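Local coordinates for haloacid delahogenase-like family hydrolase (Xanthomonas campestris pv. campestris, PDB 2PKE) that probably acts as a magnesium-dependent phosphatase of the haloacid dehalogenase-like hydrolase family, pairing with a second copy in the crystal, at the interface of chains A and B. Coordinates in Å, arbitrary orientation; residue numbers count along the deposited sequence, not the author numbering. Chains: chain A/B, Haloacid delahogenase-like family hydrolase.

The interface of chains A and B. Residues chain A 91-94, 96; chain B 84, 89, 91, 93, 96.
Two copies of the protein meet through the N-terminal ends of their helices 93-107, the loop that precedes them and B:Ile84 of helix 72-86, in one part of a two-fold symmetric interface that may or may not be the biological dimer. No direct hydrogen bond crosses; methyls meet methyls and backbone carbonyl oxygens. The methyl of A:Ala93 is the central projection, with 46 Å² of that residue buried: its CB lies 3.4 Å from the carbonyl O of B:Ile91. The same CB sits 3.6 Å from CG2 of B:Ile91 and also touches CA of B:Ala89 and CG1 of B:Ile84. Across the two-fold, CG2 of A:Ile91 packs 3.7 Å from CB of B:Ala93. One turn along the helices, A:Ile96 and B:Ile96 meet end-on, with CG1 of the former 4.1 Å from CD1 of the latter. B:Ile84 lies roughly perpendicular to A:Ile96, so that its terminal methyl CD1 rests against CG2.

Torsions set these branches. In both Ile91 copies CG1 is anti to the backbone N (chi1 -167° in A, similar in B), which puts CG2 between N and the carbonyl carbon and turns it to the partner's Ala93. The Ile96 pair departs from exact two-fold symmetry at chi2: CD1 is swung aside in A:Ile96 (-67°) and extended in B:Ile96 (166°).

Backbone polar groups are joined through water. Water 3 accepts the helix-start N-H of A:Ala93 and lies 2.6 Å from the carbonyl O of B:Ile91. Its two-fold counterpart, water 2, joins B:Ala93 N to A:Ile91 O, 2.6 Å away. Water 1 similarly links A:Arg94 N to B:Ala89 O. In the A:Glu92 carboxylate, OE1 contacts water 1 and stands 2.9 Å from water 3.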
# COMPACT_ATOMS: atom_id res chain seq x y z
N ILE A 91 -21.22 -17.00 -17.73
CA ILE A 91 -21.39 -15.58 -17.54
C ILE A 91 -20.91 -14.80 -18.75
O ILE A 91 -19.83 -15.06 -19.28
CB ILE A 91 -20.71 -15.08 -16.27
CG1 ILE A 91 -21.23 -13.66 -15.97
CG2 ILE A 91 -19.16 -15.15 -16.39
CD1 ILE A 91 -21.04 -13.15 -14.55
N GLU A 92 -21.74 -13.86 -19.21
CA GLU A 92 -21.37 -12.95 -20.29
C GLU A 92 -20.25 -11.95 -19.95
O GLU A 92 -20.20 -11.44 -18.86
CB GLU A 92 -22.61 -12.18 -20.73
CG GLU A 92 -23.61 -13.04 -21.49
CD GLU A 92 -23.06 -13.60 -22.77
OE1 GLU A 92 -21.99 -13.14 -23.23
OE2 GLU A 92 -23.71 -14.50 -23.31
N ALA A 93 -19.37 -11.65 -20.91
CA ALA A 93 -18.35 -10.60 -20.75
C ALA A 93 -19.01 -9.27 -20.33
O ALA A 93 -18.51 -8.55 -19.47
CB ALA A 93 -17.53 -10.43 -22.05
N ARG A 94 -20.18 -8.96 -20.89
CA ARG A 94 -20.91 -7.79 -20.44
C ARG A 94 -21.18 -7.80 -18.92
O ARG A 94 -21.04 -6.77 -18.24
CB ARG A 94 -22.20 -7.59 -21.24
CG ARG A 94 -23.02 -6.42 -20.79
CD ARG A 94 -22.21 -5.11 -20.73
NE ARG A 94 -22.27 -4.43 -19.43
N ILE A 96 -19.43 -9.55 -16.61
CA ILE A 96 -18.10 -9.40 -15.98
C ILE A 96 -17.67 -7.94 -15.95
O ILE A 96 -17.09 -7.51 -14.95
CB ILE A 96 -17.01 -10.22 -16.69
CG1 ILE A 96 -17.35 -11.69 -16.58
CG2 ILE A 96 -15.63 -9.96 -16.07
CD1 ILE A 96 -17.25 -12.19 -15.15
N ILE B 84 -12.67 -6.94 -22.92
CA ILE B 84 -14.13 -6.82 -23.09
C ILE B 84 -14.50 -5.70 -24.06
O ILE B 84 -15.34 -5.90 -24.94
CB ILE B 84 -14.85 -6.62 -21.73
CG1 ILE B 84 -14.78 -7.95 -20.94
CG2 ILE B 84 -16.28 -6.14 -21.93
CD1 ILE B 84 -15.12 -7.86 -19.46
N ALA B 89 -17.47 -7.23 -26.08
CA ALA B 89 -18.00 -8.20 -25.08
C ALA B 89 -18.32 -9.61 -25.62
O ALA B 89 -19.23 -10.29 -25.14
CB ALA B 89 -19.22 -7.59 -24.36
N ILE B 91 -15.73 -11.84 -25.86
CA ILE B 91 -14.77 -12.69 -25.16
C ILE B 91 -15.52 -13.63 -24.19
O ILE B 91 -16.48 -13.25 -23.53
CB ILE B 91 -13.65 -11.86 -24.49
CG1 ILE B 91 -12.58 -12.80 -23.88
CG2 ILE B 91 -14.24 -10.85 -23.47
CD1 ILE B 91 -11.34 -12.08 -23.34
N ALA B 93 -16.11 -16.17 -21.01
CA ALA B 93 -15.72 -16.27 -19.59
C ALA B 93 -14.44 -17.13 -19.42
O ALA B 93 -13.49 -16.69 -18.74
CB ALA B 93 -16.87 -16.84 -18.76
N ILE B 96 -11.50 -14.84 -20.08
CA ILE B 96 -11.35 -13.89 -18.96
C ILE B 96 -10.70 -14.59 -17.77
O ILE B 96 -9.84 -14.03 -17.11
CB ILE B 96 -12.70 -13.25 -18.55
CG1 ILE B 96 -13.14 -12.28 -19.63
CG2 ILE B 96 -12.59 -12.52 -17.20
CD1 ILE B 96 -14.54 -11.85 -19.53
O HOH W 1 -21.22 -10.22 -23.40
O HOH W 2 -18.95 -16.48 -21.22
O HOH W 3 -19.10 -13.16 -23.51